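Local coordinates for glycosyl hydrolase family 10 (Prevotella bryantii, PDB 4MGQ), which probably hydrolyses internal beta-1,4-xylosidic linkages in xylan, the chain here being its calcium-bound carbohydrate-binding module and not its catalytic domain, at residues T15-L19 against G132-E136; L51-T57 against I113-Q119; C61-V65 against T77-S82. All coordinates share one frame. Numbering follows the deposited sequence.

Overall arrangement
The chain is a carbohydrate-binding module of the CBM4/9 type, a beta sandwich of two antiparallel sheets. Contacts 1 and 2 lie side by side, their centres about 10 Å apart, and share the calcium ion: contact 1 brings His17, Thr133 and Glu135 to it, contact 2 brings Asp116, and two waters serve both. Backbone hydrogen bonds also join them, Leu19 N to Met115 O at 2.8 Å. Contact 3 belongs to the other sheet. Its centre is about 11 Å from that of contact 2, which it meets across the core and at Thr57 OG1 and Ser82 OG, 2.9 Å apart. From contact 1 it is remote, about 21 Å between centres, across the chain's centre.

Contact 1. Residues T15-L19 against G132-E136; sequences TKHVL and GTFEE. With CA (calcium ion), chain B.
A calcium site of main-chain carbonyls, carboxylates and water ties the start of a beta strand to the loop before strand 141-142, more than a hundred residues later. Thr15 and Lys16 lead into extended residues 17-19, while 132-136 has no regular structure and turns at Phe134, whose phi/psi of 57/26 is left-handed helical. His17 faces Glu135 (CA-CA 5.3 Å) and Val18 faces Phe134 (5.5 Å).

Glu135 takes m for both chi1 and chi2, curling its carboxylate back towards the strand. There OE2 accepts the backbone His17 N at 3.0 Å and OE1 accepts His17 ND1 at 2.8 Å, a His-carboxylate hydrogen bond. His17, with chi1 m and chi2 near 89°, meets OE1 with its ring edge. Glu135 OE2 also binds calcium at 2.4 Å, so glutamate suits this place by serving metal, backbone and imidazole at once. The ion further takes His17 O at 2.3 Å, Thr133 O at 2.4 Å and two waters at 2.4 Å each. All protein donors are oxygens, as calcium prefers; His17 contributes its carbonyl and not its ring.

Phe134 (chi1 m, chi2 -71°) lays its ring on Leu19: Leu19 CB stands 3.6 Å from the centroid of the Phe134 ring, nearly on its normal, a CH-pi contact, and Leu19 CD1 (chi1 t) lies 3.7 Å from Phe134 CE1.

Asp116 of strand 111-121 completes the calcium site. Strand 17-24 runs between 111-121 and 151-155, with backbone hydrogen bonds from Leu19 to Met115 and Val18 to Val154, while Phe134 reaches Val118 and Trp141.

Contact 2. Residues L51-T57 against I113-Q119; sequences LKLRVKT and IWMDDVQ. With CA (calcium ion), chain B.
Strand 51-57 runs antiparallel to 113-116, axes approaching to 4.7 Å, at 169°, as neighbours in one sheet of the module's beta sandwich. Between the pairs Lys52-Gln119 and Arg54-Asp116 the register shifts by one, a beta bulge with the extra residue in 113-119, where the chain turns a corner at Asp117 (phi/psi 56/44). Leu51 CD1 rests 4.1 Å from Val118 CG1. Lys52 and Gln119 form a hydrogen-bonded pair (Lys52 N to Gln119 O 2.9 Å, Gln119 N to Lys52 O 2.7 Å). Leu53 tucks CD1 3.7 Å from Met115 SD. Arg54 and Asp116 are hydrogen-bonded too (Arg54 N to Asp116 O 2.9 Å, Asp116 N to Arg54 O 3.0 Å). With chi1 p, Arg54 sends NH2 to Asp116 OD2 (2.8 Å) and NE to Asp117 OD2 (3.1 Å, a salt bridge of weak hydrogen-bond geometry), while NH1 bridges to Asp156 and Trp86 gives a cation-pi contact. Arginine thus offsets Asp116, whose OD1 and OD2 chelate calcium at 2.5 Å. In the non-hydrogen-bonded pair Val55-Met115, Val55 CG2 lies 3.8 Å from Met115 CG. Lys56 and Trp114 are hydrogen-bonded (Lys56 N to Trp114 O 3.0 Å, Trp114 N to Lys56 O 2.9 Å); Lys56 CE lies over the indole, and NZ is hydrogen-bonded to the Thr84 carbonyl and salt-bridged to Asp158. Thr57-Ile113 is non-hydrogen-bonded. Strand 48-57 lies between 111-121 and 87-94; its apolar Val55 face meets Phe80 of the opposite sheet.

Contact 3. Residues C61-V65 against T77-S82; sequences CDVTV and TPSFKS
Phe80 is the heart of this pairing. With chi1 p and chi2 -85°, its ring lies alongside strand 61-65, so that Val63 CB stands over its face 3.8 Å from the centroid, a CH-pi contact, and Val63 CG1 comes within 3.5 Å of Phe80 CZ. Val65 CG2 reaches Phe80 CE1 at 3.8 Å, and Val65 CG1 meets Pro78 CG, also at 3.8 Å. Both valines have chi1 t; beta-branched and compact, they suit an extended strand bordering a large ring. The sheet face carrying Val63 and Phe80 turns inward, where Phe80 packs on Leu53, Val55 and Val89 of the opposing sheet.

Around that centre runs the backbone ladder. Strands 61-65 and 80-82 are antiparallel, 4.5 Å apart at closest approach with axes at 142°. Val63 and Phe80 form a hydrogen-bonded pair (Val63 N to Phe80 O 2.7 Å, Phe80 N to Val63 O 3.0 Å), as do Cys61 and Ser82 (Cys61 N to Ser82 O 3.1 Å, Ser82 N to Cys61 O 2.9 Å). Ser82 OG is hydrogen-bonded to Thr57 OG1 of the other sheet.

Beyond Phe80 the ladder ends, and a side chain takes over: Val65 N donates to Ser79 OG at 2.9 Å, while that hydroxyl also bonds to Thr77 OG1 at 2.8 Å. On the outer face the non-hydrogen-bonded pair Asp62 and Lys81 closes a salt bridge, Lys81 NZ to Asp62 OD1 at 2.6 Å.

The chemistry is that of an amphipathic hairpin at a sandwich edge: an aromatic-aliphatic face seals the core, opposite charges pair on the exposed face, and a serine hydroxyl satisfies the backbone amide where regular strand pairing stops.

Contact 1. Residues T15-L19 against G132-E136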
ATOM      1  N   THR A  15       9.481  17.198   7.445  1.00  9.28           N
ATOM      2  CA  THR A  15       8.731  16.750   6.276  1.00 10.38           C
ATOM      3  C   THR A  15       8.658  15.234   6.237  1.00  9.71           C
ATOM      4  O   THR A  15       9.688  14.548   6.325  1.00 12.44           O
ATOM      5  CB  THR A  15       9.358  17.264   4.983  1.00 12.93           C
ATOM      6  OG1 THR A  15       9.507  18.687   5.074  1.00 13.80           O
ATOM      7  CG2 THR A  15       8.462  16.920   3.782  1.00 12.75           C
ATOM      8  N   LYS A  16       7.433  14.721   6.132  1.00 10.29           N
ATOM      9  CA  LYS A  16       7.182  13.300   5.952  1.00 10.00           C
ATOM     10  C   LYS A  16       6.982  13.042   4.469  1.00 11.06           C
ATOM     11  O   LYS A  16       6.501  13.920   3.758  1.00 11.13           O
ATOM     12  CB  LYS A  16       5.944  12.851   6.723  1.00 10.98           C
ATOM     13  CG  LYS A  16       5.992  13.057   8.230  1.00 12.57           C
ATOM     14  CD  LYS A  16       4.622  12.734   8.825  1.00 18.02           C
ATOM     15  CE  LYS A  16       4.702  12.477  10.330  1.00 26.95           C
ATOM     16  NZ  LYS A  16       4.713  13.722  11.151  1.00 22.58           N
ATOM     17  N   HIS A  17       7.350  11.858   4.000  1.00  9.43           N
ATOM     18  CA  HIS A  17       7.145  11.528   2.586  1.00 11.07           C
ATOM     19  C   HIS A  17       6.239  10.322   2.453  1.00 11.96           C
ATOM     20  O   HIS A  17       6.243   9.423   3.301  1.00  9.92           O
ATOM     21  CB  HIS A  17       8.485  11.305   1.887  1.00 11.25           C
ATOM     22  CG  HIS A  17       9.375  12.507   1.951  1.00 12.96           C
ATOM     23  ND1 HIS A  17      10.255  12.720   2.991  1.00 16.18           N
ATOM     24  CD2 HIS A  17       9.467  13.593   1.149  1.00 17.68           C
ATOM     25  CE1 HIS A  17      10.877  13.872   2.808  1.00 16.20           C
ATOM     26  NE2 HIS A  17      10.413  14.425   1.702  1.00 16.97           N
ATOM     27  N   VAL A  18       5.432  10.324   1.395  1.00 10.02           N
ATOM     28  CA  VAL A  18       4.404   9.310   1.223  1.00  9.41           C
ATOM     29  C   VAL A  18       4.370   8.855  -0.234  1.00  9.36           C
ATOM     30  O   VAL A  18       4.873   9.543  -1.118  1.00  9.32           O
ATOM     31  CB  VAL A  18       3.007   9.838   1.638  1.00  8.60           C
ATOM     32  CG1 VAL A  18       3.050  10.462   3.050  1.00  8.66           C
ATOM     33  CG2 VAL A  18       2.513  10.875   0.641  1.00 10.05           C
ATOM     34  N   LEU A  19       3.798   7.682  -0.464  1.00  8.29           N
ATOM     35  CA  LEU A  19       3.513   7.217  -1.814  1.00  8.62           C
ATOM     36  C   LEU A  19       2.329   8.027  -2.347  1.00  7.26           C
ATOM     37  O   LEU A  19       1.339   8.226  -1.643  1.00  8.48           O
ATOM     38  CB  LEU A  19       3.205   5.714  -1.823  1.00  9.01           C
ATOM     39  CG  LEU A  19       2.838   5.060  -3.169  1.00 13.91           C
ATOM     40  CD1 LEU A  19       3.145   3.577  -3.119  1.00 15.89           C
ATOM     41  CD2 LEU A  19       1.370   5.251  -3.540  1.00 18.43           C
ATOM     42  N   GLY A 132       7.999   0.527   3.057  1.00  9.88           N
ATOM     43  CA  GLY A 132       6.690   1.036   3.425  1.00 10.02           C
ATOM     44  C   GLY A 132       6.709   2.456   3.948  1.00  9.81           C
ATOM     45  O   GLY A 132       5.659   3.002   4.281  1.00  9.40           O
ATOM     46  N   THR A 133       7.888   3.068   4.034  1.00  9.09           N
ATOM     47  CA  THR A 133       7.983   4.436   4.565  1.00 12.51           C
ATOM     48  C   THR A 133       8.187   5.533   3.514  1.00  9.74           C
ATOM     49  O   THR A 133       7.941   6.697   3.795  1.00 12.85           O
ATOM     50  CB  THR A 133       9.141   4.570   5.581  1.00 14.44           C
ATOM     51  OG1 THR A 133      10.389   4.685   4.879  1.00 18.89           O
ATOM     52  CG2 THR A 133       9.162   3.384   6.505  1.00 19.43           C
ATOM     53  N   PHE A 134       8.681   5.167   2.335  1.00 10.88           N
ATOM     54  CA  PHE A 134       8.821   6.093   1.209  1.00  9.73           C
ATOM     55  C   PHE A 134       9.652   7.332   1.501  1.00 12.50           C
ATOM     56  O   PHE A 134       9.469   8.366   0.869  1.00 12.00           O
ATOM     57  CB  PHE A 134       7.428   6.505   0.724  1.00 10.73           C
ATOM     58  CG  PHE A 134       6.533   5.333   0.490  1.00  7.89           C
ATOM     59  CD1 PHE A 134       6.761   4.484  -0.581  1.00  9.76           C
ATOM     60  CD2 PHE A 134       5.505   5.041   1.373  1.00  9.65           C
ATOM     61  CE1 PHE A 134       5.957   3.381  -0.790  1.00 10.50           C
ATOM     62  CE2 PHE A 134       4.688   3.942   1.168  1.00  9.77           C
ATOM     63  CZ  PHE A 134       4.920   3.105   0.085  1.00  9.64           C
ATOM     64  N   GLU A 135      10.575   7.238   2.451  1.00 13.93           N
ATOM     65  CA  GLU A 135      11.402   8.395   2.754  1.00 12.94           C
ATOM     66  C   GLU A 135      12.559   8.534   1.774  1.00 16.08           C
ATOM     67  O   GLU A 135      13.252   9.550   1.786  1.00 16.89           O
ATOM     68  CB  GLU A 135      11.922   8.319   4.193  1.00 15.85           C
ATOM     69  CG  GLU A 135      10.813   8.374   5.236  1.00 17.62           C
ATOM     70  CD  GLU A 135       9.964   9.634   5.134  1.00 18.07           C
ATOM     71  OE1 GLU A 135      10.535  10.736   4.960  1.00 14.76           O
ATOM     72  OE2 GLU A 135       8.722   9.522   5.229  1.00 16.89           O
ATOM     73  N   GLU A 136      12.758   7.539   0.912  1.00 14.23           N
ATOM     74  CA  GLU A 136      13.784   7.635  -0.126  1.00 17.15           C
ATOM     75  C   GLU A 136      13.201   7.521  -1.532  1.00 18.18           C
ATOM     76  O   GLU A 136      13.554   8.290  -2.420  1.00 18.78           O
ATOM     77  CB  GLU A 136      14.863   6.567   0.069  1.00 23.64           C
ATOM     78  CG  GLU A 136      15.677   6.739   1.344  1.00 29.28           C
ATOM     79  CD  GLU A 136      16.674   5.609   1.564  1.00 48.42           C
ATOM     80  OE1 GLU A 136      16.281   4.421   1.460  1.00 44.45           O
ATOM     81  OE2 GLU A 136      17.855   5.912   1.842  1.00 53.49           O
TER
HETATM   82 CA    CA B 601       6.707   8.148   5.210  1.00 13.66          CA
HETATM   83  O   HOH W   1       7.074   6.703   7.114  1.00 16.38           O
HETATM   84  O   HOH W   2       6.480   9.693   7.084  1.00 16.77           O

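Contact 2. Residues L51-T57 against I113-Q119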
ATOM      1  N   LEU A  51      -2.493  -6.322   7.121  1.00  7.64           N
ATOM      2  CA  LEU A  51      -2.032  -5.156   6.379  1.00  7.88           C
ATOM      3  C   LEU A  51      -2.266  -3.911   7.223  1.00  8.61           C
ATOM      4  O   LEU A  51      -3.393  -3.652   7.630  1.00  9.68           O
ATOM      5  CB  LEU A  51      -2.776  -5.034   5.040  1.00  7.89           C
ATOM      6  CG  LEU A  51      -2.421  -3.827   4.166  1.00  7.54           C
ATOM      7  CD1 LEU A  51      -0.986  -3.895   3.647  1.00  9.56           C
ATOM      8  CD2 LEU A  51      -3.395  -3.702   2.989  1.00  7.90           C
ATOM      9  N   LYS A  52      -1.209  -3.150   7.498  1.00  8.20           N
ATOM     10  CA  LYS A  52      -1.352  -1.861   8.171  1.00  8.93           C
ATOM     11  C   LYS A  52      -0.843  -0.761   7.275  1.00  8.43           C
ATOM     12  O   LYS A  52       0.153  -0.945   6.573  1.00  8.42           O
ATOM     13  CB  LYS A  52      -0.573  -1.828   9.488  1.00  9.49           C
ATOM     14  CG  LYS A  52      -1.033  -2.813  10.522  1.00 12.41           C
ATOM     15  CD  LYS A  52      -0.243  -2.572  11.817  1.00 14.48           C
ATOM     16  CE  LYS A  52      -0.600  -3.570  12.882  1.00 18.20           C
ATOM     17  NZ  LYS A  52       0.229  -3.335  14.110  1.00 20.00           N
ATOM     18  N   LEU A  53      -1.488   0.400   7.330  1.00  8.09           N
ATOM     19  CA  LEU A  53      -1.000   1.570   6.611  1.00  6.81           C
ATOM     20  C   LEU A  53      -1.795   2.792   7.038  1.00  7.83           C
ATOM     21  O   LEU A  53      -2.762   2.666   7.793  1.00  9.76           O
ATOM     22  CB  LEU A  53      -1.100   1.346   5.094  1.00  9.14           C
ATOM     23  CG  LEU A  53      -2.499   1.206   4.479  1.00  9.35           C
ATOM     24  CD1 LEU A  53      -2.655   2.204   3.330  1.00 12.39           C
ATOM     25  CD2 LEU A  53      -2.794  -0.210   4.015  1.00 13.88           C
ATOM     26  N   ARG A  54      -1.376   3.973   6.595  1.00  8.34           N
ATOM     27  CA  ARG A  54      -2.291   5.110   6.623  1.00 10.04           C
ATOM     28  C   ARG A  54      -2.574   5.507   5.185  1.00  9.73           C
ATOM     29  O   ARG A  54      -1.724   5.350   4.306  1.00  9.59           O
ATOM     30  CB  ARG A  54      -1.746   6.295   7.437  1.00  9.17           C
ATOM     31  CG  ARG A  54      -0.421   6.874   6.986  1.00 10.09           C
ATOM     32  CD  ARG A  54      -0.032   8.095   7.854  1.00 10.44           C
ATOM     33  NE  ARG A  54       1.192   8.688   7.341  1.00  9.89           N
ATOM     34  CZ  ARG A  54       1.358   9.982   7.086  1.00  9.03           C
ATOM     35  NH1 ARG A  54       0.384  10.846   7.345  1.00 11.99           N
ATOM     36  NH2 ARG A  54       2.507  10.411   6.591  1.00 10.66           N
ATOM     37  N   VAL A  55      -3.779   6.017   4.951  1.00  8.24           N
ATOM     38  CA  VAL A  55      -4.212   6.311   3.596  1.00  7.66           C
ATOM     39  C   VAL A  55      -5.033   7.598   3.581  1.00  8.56           C
ATOM     40  O   VAL A  55      -5.679   7.942   4.576  1.00  9.51           O
ATOM     41  CB  VAL A  55      -5.037   5.140   3.012  1.00  8.31           C
ATOM     42  CG1 VAL A  55      -6.334   4.942   3.802  1.00 10.72           C
ATOM     43  CG2 VAL A  55      -5.309   5.362   1.525  1.00  7.92           C
ATOM     44  N   LYS A  56      -4.990   8.295   2.455  1.00 10.01           N
ATOM     45  CA  LYS A  56      -5.764   9.508   2.226  1.00  9.78           C
ATOM     46  C   LYS A  56      -6.158   9.500   0.751  1.00  9.48           C
ATOM     47  O   LYS A  56      -5.356   9.135  -0.103  1.00  9.66           O
ATOM     48  CB  LYS A  56      -4.930  10.748   2.603  1.00 12.18           C
ATOM     49  CG  LYS A  56      -5.524  12.111   2.239  1.00 13.31           C
ATOM     50  CD  LYS A  56      -4.462  13.204   2.416  1.00 13.24           C
ATOM     51  CE  LYS A  56      -4.913  14.537   1.827  1.00 16.83           C
ATOM     52  NZ  LYS A  56      -6.008  15.148   2.647  1.00 17.89           N
ATOM     53  N   THR A  57      -7.400   9.859   0.446  1.00  9.72           N
ATOM     54  CA  THR A  57      -7.825   9.953  -0.950  1.00  9.93           C
ATOM     55  C   THR A  57      -8.567  11.262  -1.160  1.00 11.97           C
ATOM     56  O   THR A  57      -8.985  11.880  -0.190  1.00 11.98           O
ATOM     57  CB  THR A  57      -8.731   8.784  -1.376  1.00 10.18           C
ATOM     58  OG1 THR A  57      -9.707   8.532  -0.358  1.00 12.04           O
ATOM     59  CG2 THR A  57      -7.908   7.506  -1.629  1.00  9.48           C
ATOM     60  N   ILE A 113      -4.567   9.412  -4.612  1.00 10.11           N
ATOM     61  CA  ILE A 113      -4.424   8.574  -3.429  1.00  8.90           C
ATOM     62  C   ILE A 113      -3.008   8.745  -2.882  1.00  8.86           C
ATOM     63  O   ILE A 113      -2.049   8.857  -3.646  1.00  7.89           O
ATOM     64  CB  ILE A 113      -4.724   7.072  -3.734  1.00  9.80           C
ATOM     65  CG1 ILE A 113      -4.575   6.221  -2.471  1.00  9.27           C
ATOM     66  CG2 ILE A 113      -3.855   6.563  -4.878  1.00 10.25           C
ATOM     67  CD1 ILE A 113      -5.157   4.814  -2.594  1.00  8.64           C
ATOM     68  N   TRP A 114      -2.913   8.833  -1.560  1.00  8.67           N
ATOM     69  CA  TRP A 114      -1.644   8.856  -0.837  1.00  9.53           C
ATOM     70  C   TRP A 114      -1.622   7.708   0.170  1.00  7.11           C
ATOM     71  O   TRP A 114      -2.636   7.412   0.802  1.00  8.38           O
ATOM     72  CB  TRP A 114      -1.439  10.178  -0.082  1.00  8.27           C
ATOM     73  CG  TRP A 114      -1.446  11.447  -0.893  1.00  8.14           C
ATOM     74  CD1 TRP A 114      -0.359  12.147  -1.328  1.00 10.23           C
ATOM     75  CD2 TRP A 114      -2.599  12.193  -1.320  1.00 10.95           C
ATOM     76  NE1 TRP A 114      -0.759  13.281  -2.002  1.00 11.16           N
ATOM     77  CE2 TRP A 114      -2.129  13.327  -2.015  1.00  9.78           C
ATOM     78  CE3 TRP A 114      -3.983  12.009  -1.182  1.00 11.21           C
ATOM     79  CZ2 TRP A 114      -2.988  14.270  -2.580  1.00 11.92           C
ATOM     80  CZ3 TRP A 114      -4.837  12.952  -1.739  1.00 11.79           C
ATOM     81  CH2 TRP A 114      -4.334  14.067  -2.430  1.00 10.90           C
ATOM     82  N   MET A 115      -0.474   7.054   0.322  1.00  7.22           N
ATOM     83  CA  MET A 115      -0.337   5.979   1.303  1.00  6.82           C
ATOM     84  C   MET A 115       1.011   6.085   1.995  1.00  6.58           C
ATOM     85  O   MET A 115       1.977   6.565   1.408  1.00  7.96           O
ATOM     86  CB  MET A 115      -0.485   4.595   0.651  1.00  7.77           C
ATOM     87  CG  MET A 115      -1.923   4.253   0.298  1.00 10.43           C
ATOM     88  SD  MET A 115      -2.115   2.566  -0.315  1.00 12.68           S
ATOM     89  CE  MET A 115      -1.410   2.766  -1.936  1.00 14.87           C
ATOM     90  N   ASP A 116       1.071   5.623   3.240  1.00  7.67           N
ATOM     91  CA  ASP A 116       2.324   5.663   3.996  1.00  8.21           C
ATOM     92  C   ASP A 116       2.302   4.612   5.094  1.00  8.42           C
ATOM     93  O   ASP A 116       1.242   4.067   5.439  1.00  7.56           O
ATOM     94  CB  ASP A 116       2.547   7.066   4.595  1.00  8.61           C
ATOM     95  CG  ASP A 116       4.002   7.331   4.987  1.00  9.71           C
ATOM     96  OD1 ASP A 116       4.913   6.585   4.545  1.00  9.59           O
ATOM     97  OD2 ASP A 116       4.229   8.319   5.718  1.00 10.91           O
ATOM     98  N   ASP A 117       3.485   4.319   5.631  1.00  8.24           N
ATOM     99  CA  ASP A 117       3.621   3.430   6.779  1.00  8.67           C
ATOM    100  C   ASP A 117       2.983   2.068   6.513  1.00  7.24           C
ATOM    101  O   ASP A 117       2.276   1.505   7.350  1.00  8.23           O
ATOM    102  CB  ASP A 117       3.031   4.108   8.006  1.00 10.55           C
ATOM    103  CG  ASP A 117       3.695   5.446   8.287  1.00 14.08           C
ATOM    104  OD1 ASP A 117       4.942   5.473   8.323  1.00 14.09           O
ATOM    105  OD2 ASP A 117       2.985   6.468   8.438  1.00 13.43           O
ATOM    106  N   VAL A 118       3.251   1.541   5.323  1.00  8.79           N
ATOM    107  CA  VAL A 118       2.685   0.268   4.905  1.00  7.79           C
ATOM    108  C   VAL A 118       3.470  -0.895   5.500  1.00  9.26           C
ATOM    109  O   VAL A 118       4.689  -1.001   5.306  1.00 10.10           O
ATOM    110  CB  VAL A 118       2.679   0.136   3.378  1.00  8.44           C
ATOM    111  CG1 VAL A 118       1.942  -1.143   2.959  1.00  9.67           C
ATOM    112  CG2 VAL A 118       2.048   1.374   2.736  1.00  8.12           C
ATOM    113  N   GLN A 119       2.764  -1.735   6.244  1.00  6.65           N
ATOM    114  CA  GLN A 119       3.332  -2.954   6.824  1.00  7.07           C
ATOM    115  C   GLN A 119       2.458  -4.140   6.462  1.00  7.63           C
ATOM    116  O   GLN A 119       1.248  -3.995   6.272  1.00  7.91           O
ATOM    117  CB  GLN A 119       3.429  -2.849   8.347  1.00 10.08           C
ATOM    118  CG  GLN A 119       4.186  -1.646   8.851  1.00  9.61           C
ATOM    119  CD  GLN A 119       4.237  -1.597  10.371  1.00 16.53           C
ATOM    120  OE1 GLN A 119       5.248  -1.216  10.955  1.00 30.17           O
ATOM    121  NE2 GLN A 119       3.142  -1.949  11.010  1.00 19.25           N
TER
HETATM  122 CA    CA B 601       6.707   8.148   5.210  1.00 13.66          CA
HETATM  123  O   HOH W   3       3.077  -3.187  13.426  1.00 14.03           O
HETATM  124  O   HOH W   1       7.074   6.703   7.114  1.00 16.38           O
HETATM  125  O   HOH W   2       6.480   9.693   7.084  1.00 16.77           O

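Contact 3. Residues C61-V65 against T77-S82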
ATOM      1  N   CYS A  61     -13.664   6.297  -0.471  1.00 15.47           N
ATOM      2  CA  CYS A  61     -13.779   5.130  -1.334  1.00 13.87           C
ATOM      3  C   CYS A  61     -13.413   3.854  -0.594  1.00 15.02           C
ATOM      4  O   CYS A  61     -12.888   3.892   0.526  1.00 11.79           O
ATOM      5  CB  CYS A  61     -12.878   5.282  -2.561  1.00 11.72           C
ATOM      6  SG  CYS A  61     -11.101   5.386  -2.127  1.00 14.36           S
ATOM      7  N   ASP A  62     -13.724   2.731  -1.234  1.00 14.17           N
ATOM      8  CA  ASP A  62     -13.173   1.425  -0.889  1.00 14.87           C
ATOM      9  C   ASP A  62     -11.892   1.218  -1.680  1.00 12.48           C
ATOM     10  O   ASP A  62     -11.846   1.497  -2.879  1.00 11.30           O
ATOM     11  CB  ASP A  62     -14.150   0.292  -1.224  1.00 14.37           C
ATOM     12  CG  ASP A  62     -15.343   0.240  -0.296  1.00 24.17           C
ATOM     13  OD1 ASP A  62     -15.369   0.979   0.706  1.00 21.59           O
ATOM     14  OD2 ASP A  62     -16.250  -0.575  -0.565  1.00 26.07           O
ATOM     15  N   VAL A  63     -10.848   0.732  -1.024  1.00  8.61           N
ATOM     16  CA  VAL A  63      -9.639   0.380  -1.750  1.00  7.59           C
ATOM     17  C   VAL A  63      -9.519  -1.138  -1.744  1.00  9.89           C
ATOM     18  O   VAL A  63      -9.342  -1.768  -0.694  1.00  9.21           O
ATOM     19  CB  VAL A  63      -8.371   1.023  -1.147  1.00  7.57           C
ATOM     20  CG1 VAL A  63      -7.152   0.587  -1.943  1.00  8.22           C
ATOM     21  CG2 VAL A  63      -8.492   2.554  -1.166  1.00  9.39           C
ATOM     22  N   THR A  64      -9.653  -1.724  -2.926  1.00  7.56           N
ATOM     23  CA  THR A  64      -9.643  -3.174  -3.074  1.00  8.15           C
ATOM     24  C   THR A  64      -8.220  -3.720  -3.201  1.00  8.48           C
ATOM     25  O   THR A  64      -7.420  -3.199  -3.985  1.00  8.49           O
ATOM     26  CB  THR A  64     -10.464  -3.583  -4.309  1.00  9.58           C
ATOM     27  OG1 THR A  64     -11.810  -3.139  -4.127  1.00 12.32           O
ATOM     28  CG2 THR A  64     -10.465  -5.085  -4.493  1.00 11.07           C
ATOM     29  N   VAL A  65      -7.920  -4.748  -2.411  1.00  8.59           N
ATOM     30  CA  VAL A  65      -6.628  -5.433  -2.477  1.00  8.20           C
ATOM     31  C   VAL A  65      -6.839  -6.930  -2.674  1.00  7.02           C
ATOM     32  O   VAL A  65      -7.479  -7.576  -1.850  1.00  9.93           O
ATOM     33  CB  VAL A  65      -5.781  -5.217  -1.201  1.00  7.16           C
ATOM     34  CG1 VAL A  65      -4.433  -5.904  -1.350  1.00  8.01           C
ATOM     35  CG2 VAL A  65      -5.575  -3.719  -0.913  1.00  9.03           C
ATOM     36  N   THR A  77      -9.687 -10.713   2.064  1.00 10.65           N
ATOM     37  CA  THR A  77      -8.601  -9.856   1.637  1.00 10.54           C
ATOM     38  C   THR A  77      -8.350  -8.766   2.664  1.00  8.27           C
ATOM     39  O   THR A  77      -9.174  -8.558   3.557  1.00  9.54           O
ATOM     40  CB  THR A  77      -8.916  -9.179   0.295  1.00 11.65           C
ATOM     41  OG1 THR A  77      -9.998  -8.266   0.488  1.00 10.12           O
ATOM     42  CG2 THR A  77      -9.270 -10.196  -0.789  1.00 11.13           C
ATOM     43  N   PRO A  78      -7.219  -8.050   2.532  1.00  8.01           N
ATOM     44  CA  PRO A  78      -7.009  -6.878   3.382  1.00  9.00           C
ATOM     45  C   PRO A  78      -7.572  -5.597   2.766  1.00  7.73           C
ATOM     46  O   PRO A  78      -7.040  -4.521   3.016  1.00  9.52           O
ATOM     47  CB  PRO A  78      -5.490  -6.803   3.493  1.00  8.12           C
ATOM     48  CG  PRO A  78      -5.002  -7.339   2.160  1.00  8.31           C
ATOM     49  CD  PRO A  78      -6.008  -8.409   1.765  1.00  8.46           C
ATOM     50  N   SER A  79      -8.633  -5.716   1.972  1.00  9.03           N
ATOM     51  CA  SER A  79      -9.256  -4.537   1.374  1.00  8.79           C
ATOM     52  C   SER A  79      -9.682  -3.582   2.485  1.00 10.09           C
ATOM     53  O   SER A  79     -10.044  -4.016   3.586  1.00 11.05           O
ATOM     54  CB  SER A  79     -10.454  -4.931   0.518  1.00  9.94           C
ATOM     55  OG  SER A  79     -10.032  -5.689  -0.599  1.00  9.61           O
ATOM     56  N   PHE A  80      -9.633  -2.287   2.205  1.00  9.57           N
ATOM     57  CA  PHE A  80      -9.882  -1.311   3.255  1.00  9.85           C
ATOM     58  C   PHE A  80     -10.614  -0.102   2.705  1.00 11.12           C
ATOM     59  O   PHE A  80     -11.013  -0.076   1.536  1.00 11.43           O
ATOM     60  CB  PHE A  80      -8.562  -0.889   3.921  1.00  9.71           C
ATOM     61  CG  PHE A  80      -7.531  -0.353   2.963  1.00  9.03           C
ATOM     62  CD1 PHE A  80      -6.678  -1.210   2.283  1.00  7.87           C
ATOM     63  CD2 PHE A  80      -7.398   1.014   2.758  1.00  9.08           C
ATOM     64  CE1 PHE A  80      -5.729  -0.724   1.409  1.00  7.36           C
ATOM     65  CE2 PHE A  80      -6.439   1.516   1.885  1.00  8.33           C
ATOM     66  CZ  PHE A  80      -5.598   0.637   1.211  1.00  7.71           C
ATOM     67  N   LYS A  81     -10.801   0.898   3.558  1.00 12.02           N
ATOM     68  CA  LYS A  81     -11.510   2.103   3.155  1.00 11.82           C
ATOM     69  C   LYS A  81     -10.633   3.329   3.357  1.00  9.91           C
ATOM     70  O   LYS A  81      -9.743   3.338   4.207  1.00 10.46           O
ATOM     71  CB  LYS A  81     -12.819   2.246   3.938  1.00 16.92           C
ATOM     72  CG  LYS A  81     -13.811   1.110   3.696  1.00 17.59           C
ATOM     73  CD  LYS A  81     -15.107   1.344   4.447  1.00 27.46           C
ATOM     74  CE  LYS A  81     -16.106   0.223   4.189  1.00 30.78           C
ATOM     75  NZ  LYS A  81     -16.747   0.352   2.849  1.00 33.92           N
ATOM     76  N   SER A  82     -10.892   4.366   2.572  1.00 11.03           N
ATOM     77  CA  SER A  82     -10.147   5.609   2.688  1.00  9.71           C
ATOM     78  C   SER A  82     -11.119   6.779   2.734  1.00 12.87           C
ATOM     79  O   SER A  82     -12.242   6.680   2.242  1.00 15.27           O
ATOM     80  CB  SER A  82      -9.169   5.770   1.529  1.00  9.73           C
ATOM     81  OG  SER A  82      -8.414   6.966   1.645  1.00 11.54           O
TER